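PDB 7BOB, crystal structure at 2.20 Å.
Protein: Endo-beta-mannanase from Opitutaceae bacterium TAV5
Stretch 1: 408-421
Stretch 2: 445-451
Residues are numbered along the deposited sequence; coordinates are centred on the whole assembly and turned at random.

Stretch 1 408-421: ETSRRLILAHHLLQ
Stretch 2 (445-451) IIITGVF

Residues 408-421 form a continuous helix that extends beyond both ends of the stretch, with phi/psi near -66/-40 throughout and i to i+4 hydrogen bonds such as Leu413 N to Thr409 O (2.9 Å) and Leu420 N to Ala416 O (2.8 Å). Residues 445-448 are the end of a strand, and 449-451 leave it as loop. The two axes approach to 9.0 Å, and their N-to-C directions differ by 135°, so the strand runs obliquely against the helix. Register is fixed by two pairs: Arg412 CA lies 6.1 Å from Thr448 CA, and Thr409 CA lies 6.5 Å from Val450 CA. The summed buried area is 349 Å², and no hydrogen bond crosses between the stretches; the evidence is for packing.

Thr448 contributes most, with 84 Å² covered by the helix. Its CA-to-CB bond points toward the helix, with chi1 at 60° (p). In this rotamer Thr448 CG2 lies 3.7 Å from Ala416 CB, while Thr448 OG1 sits 3.5 Å from Leu413 CD2 and 3.8 Å from Arg412 CB. The CA-to-CB bond of Ala416 points toward the strand, and the side chain ends at the CB that makes this contact. Leu413 starts sideways, but its m,t rotamer (-71°, 177°) brings its end nearer.

Of Arg412, 55 Å² is covered by the other stretch. Its CA-to-CB bond points toward the strand, and the side chain continues in an m,t,t conformation (-62°, 163°, 156°; chi4 88°), its aliphatic part crossing the strand end with Arg412 CD 3.1 Å from Thr448 O. That carbonyl lies at the guanidinium edge, near its plane. Arg412 NE is 3.3 Å from Gly449 O, but the angle is too poor for a hydrogen bond. The group is anchored on its own helix instead: Arg412 NH1 forms a salt bridge with Glu408 OE1 at 3.0 Å and a weak hydrogen bond to Glu408 O at 3.2 Å, and NH2 is satisfied elsewhere in the structure. Gly449 turns the chain with phi/psi 52/51, a positive phi that favours glycine; an ideal CB there would lie 3.6 Å from Arg412 NE.

Ile446, two residues before Thr448 and pointing to the same side, has 42 Å² covered by the helix, whereas the intervening Ile447 points away, as strand alternation requires. With rotamer m,t (-59°, 180°), Ile446 CD1 is placed 3.6 Å from Leu420 CD1 (m,t; -73°, 156°), an apolar contact between buried side chains. Beyond the glycine, Val450 (phi/psi -113/161, chi1 -67°, m) has 41 Å² covered by the helix: Val450 CG1 meets Thr409 CG2 at 3.7 Å. Thr409, chi1 -58° (m), offers that methyl while its OG1 is hydrogen-bonded elsewhere, so this buried threonine leaves no hydroxyl unsatisfied.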

# COMPACT_ATOMS: atom_id res chain seq x y z
N GLU A 408 -3.06 2.56 15.29
CA GLU A 408 -3.05 1.29 16.01
C GLU A 408 -3.28 1.50 17.50
O GLU A 408 -4.08 0.79 18.13
CB GLU A 408 -1.73 0.57 15.79
CG GLU A 408 -1.60 -0.08 14.41
CD GLU A 408 -2.67 -1.12 14.15
OE1 GLU A 408 -3.24 -1.70 15.12
OE2 GLU A 408 -2.95 -1.38 12.96
N THR A 409 -2.55 2.46 18.09
CA THR A 409 -2.71 2.70 19.52
C THR A 409 -4.13 3.16 19.81
O THR A 409 -4.77 2.66 20.74
CB THR A 409 -1.70 3.73 19.98
OG1 THR A 409 -0.38 3.26 19.69
CG2 THR A 409 -1.85 4.04 21.50
N SER A 410 -4.64 4.09 19.00
CA SER A 410 -5.92 4.71 19.31
C SER A 410 -7.08 3.74 19.13
O SER A 410 -8.08 3.85 19.83
CB SER A 410 -6.13 5.96 18.46
OG SER A 410 -6.40 5.63 17.11
N ARG A 411 -6.97 2.79 18.20
CA ARG A 411 -7.99 1.74 18.10
C ARG A 411 -8.11 0.98 19.41
O ARG A 411 -9.22 0.66 19.86
CB ARG A 411 -7.66 0.76 16.97
CG ARG A 411 -8.56 0.85 15.76
CD ARG A 411 -7.85 0.30 14.48
NE ARG A 411 -7.24 -1.01 14.71
CZ ARG A 411 -7.91 -2.16 14.64
NH1 ARG A 411 -9.22 -2.12 14.35
NH2 ARG A 411 -7.29 -3.33 14.86
N ARG A 412 -6.97 0.65 20.02
CA ARG A 412 -6.98 -0.12 21.26
C ARG A 412 -7.46 0.72 22.43
O ARG A 412 -8.15 0.22 23.33
CB ARG A 412 -5.59 -0.67 21.56
CG ARG A 412 -5.04 -1.63 20.52
CD ARG A 412 -3.52 -1.78 20.67
NE ARG A 412 -3.03 -3.04 20.12
CZ ARG A 412 -2.68 -3.19 18.84
NH1 ARG A 412 -2.76 -2.14 18.01
NH2 ARG A 412 -2.24 -4.37 18.39
N LEU A 413 -7.09 2.01 22.43
CA LEU A 413 -7.50 2.87 23.51
C LEU A 413 -9.00 3.13 23.44
O LEU A 413 -9.69 3.11 24.47
CB LEU A 413 -6.70 4.17 23.47
CG LEU A 413 -5.22 4.09 23.86
CD1 LEU A 413 -4.56 5.45 23.69
CD2 LEU A 413 -5.05 3.61 25.28
N ILE A 414 -9.53 3.32 22.23
CA ILE A 414 -10.95 3.63 22.07
C ILE A 414 -11.81 2.50 22.62
O ILE A 414 -12.76 2.73 23.38
CB ILE A 414 -11.28 3.91 20.59
CG1 ILE A 414 -10.81 5.33 20.22
CG2 ILE A 414 -12.77 3.72 20.33
CD1 ILE A 414 -10.82 5.61 18.72
N LEU A 415 -11.46 1.26 22.28
CA LEU A 415 -12.26 0.11 22.66
C LEU A 415 -12.12 -0.18 24.14
O LEU A 415 -13.12 -0.46 24.82
CB LEU A 415 -11.83 -1.12 21.85
CG LEU A 415 -12.66 -2.36 22.18
CD1 LEU A 415 -14.08 -2.21 21.66
CD2 LEU A 415 -12.01 -3.60 21.62
N ALA A 416 -10.89 -0.16 24.66
CA ALA A 416 -10.72 -0.35 26.10
C ALA A 416 -11.49 0.71 26.87
O ALA A 416 -12.16 0.40 27.86
CB ALA A 416 -9.24 -0.32 26.46
N HIS A 417 -11.42 1.97 26.41
CA HIS A 417 -12.12 3.07 27.07
C HIS A 417 -13.62 2.81 27.11
O HIS A 417 -14.27 3.00 28.14
CB HIS A 417 -11.83 4.38 26.35
CG HIS A 417 -12.58 5.56 26.88
ND1 HIS A 417 -13.69 6.07 26.26
CD2 HIS A 417 -12.36 6.33 27.97
CE1 HIS A 417 -14.13 7.12 26.93
NE2 HIS A 417 -13.34 7.29 27.98
N HIS A 418 -14.19 2.35 25.99
CA HIS A 418 -15.63 2.09 25.94
C HIS A 418 -16.01 0.88 26.79
O HIS A 418 -17.02 0.91 27.51
CB HIS A 418 -16.07 1.89 24.49
CG HIS A 418 -17.35 1.11 24.36
ND1 HIS A 418 -18.57 1.61 24.77
CD2 HIS A 418 -17.59 -0.13 23.87
CE1 HIS A 418 -19.51 0.71 24.53
NE2 HIS A 418 -18.94 -0.35 23.98
N LEU A 419 -15.21 -0.18 26.74
CA LEU A 419 -15.56 -1.40 27.46
C LEU A 419 -15.39 -1.21 28.96
O LEU A 419 -16.16 -1.78 29.74
CB LEU A 419 -14.71 -2.58 26.97
CG LEU A 419 -14.88 -3.03 25.50
CD1 LEU A 419 -13.85 -4.11 25.12
CD2 LEU A 419 -16.30 -3.50 25.19
N LEU A 420 -14.40 -0.42 29.39
CA LEU A 420 -14.26 -0.13 30.81
C LEU A 420 -15.43 0.71 31.32
O LEU A 420 -15.92 0.48 32.44
CB LEU A 420 -12.93 0.57 31.06
CG LEU A 420 -11.72 -0.33 30.96
CD1 LEU A 420 -10.46 0.47 30.62
CD2 LEU A 420 -11.56 -1.12 32.27
N GLN A 421 -15.91 1.67 30.52
CA GLN A 421 -17.10 2.42 30.91
C GLN A 421 -18.34 1.55 30.94
O GLN A 421 -19.29 1.85 31.66
CB GLN A 421 -17.35 3.62 29.98
CG GLN A 421 -16.24 4.64 29.95
CD GLN A 421 -16.64 5.96 29.26
OE1 GLN A 421 -17.40 5.98 28.28
NE2 GLN A 421 -16.14 7.05 29.79
N ILE A 445 -3.62 1.15 36.34
CA ILE A 445 -3.13 1.48 35.01
C ILE A 445 -3.32 0.26 34.11
O ILE A 445 -2.90 -0.85 34.47
CB ILE A 445 -1.65 1.91 35.02
CG1 ILE A 445 -1.50 3.31 35.62
CG2 ILE A 445 -1.10 1.89 33.60
CD1 ILE A 445 -0.06 3.78 35.75
N ILE A 446 -3.94 0.47 32.96
CA ILE A 446 -4.13 -0.57 31.97
C ILE A 446 -3.29 -0.23 30.75
O ILE A 446 -3.40 0.88 30.20
CB ILE A 446 -5.60 -0.74 31.57
CG1 ILE A 446 -6.45 -1.09 32.79
CG2 ILE A 446 -5.74 -1.85 30.54
CD1 ILE A 446 -7.90 -1.26 32.45
N ILE A 447 -2.43 -1.15 30.35
CA ILE A 447 -1.64 -1.01 29.13
C ILE A 447 -2.30 -1.85 28.06
O ILE A 447 -2.41 -3.08 28.19
CB ILE A 447 -0.18 -1.41 29.36
CG1 ILE A 447 0.45 -0.57 30.48
CG2 ILE A 447 0.60 -1.32 28.07
CD1 ILE A 447 1.91 -0.92 30.78
N THR A 448 -2.76 -1.20 26.99
CA THR A 448 -3.56 -1.86 25.96
C THR A 448 -2.70 -2.33 24.78
O THR A 448 -2.87 -1.88 23.65
CB THR A 448 -4.66 -0.92 25.47
OG1 THR A 448 -4.06 0.28 24.92
CG2 THR A 448 -5.59 -0.55 26.63
N GLY A 449 -1.78 -3.25 25.05
CA GLY A 449 -0.91 -3.75 24.00
C GLY A 449 -0.21 -2.66 23.23
O GLY A 449 -0.29 -2.61 21.99
N VAL A 450 0.45 -1.74 23.92
CA VAL A 450 1.30 -0.76 23.26
C VAL A 450 2.73 -1.06 23.66
O VAL A 450 3.01 -1.75 24.65
CB VAL A 450 0.92 0.69 23.60
CG1 VAL A 450 -0.45 1.01 23.01
CG2 VAL A 450 0.92 0.92 25.11
N PHE A 451 3.66 -0.54 22.86
CA PHE A 451 5.07 -0.85 23.02
C PHE A 451 5.73 0.15 23.96
O PHE A 451 5.52 1.36 23.86
CB PHE A 451 5.74 -0.86 21.65
CG PHE A 451 4.99 -1.67 20.62
CD1 PHE A 451 4.97 -3.06 20.68
CD2 PHE A 451 4.31 -1.04 19.58
CE1 PHE A 451 4.29 -3.81 19.72
CE2 PHE A 451 3.63 -1.79 18.62
CZ PHE A 451 3.62 -3.17 18.69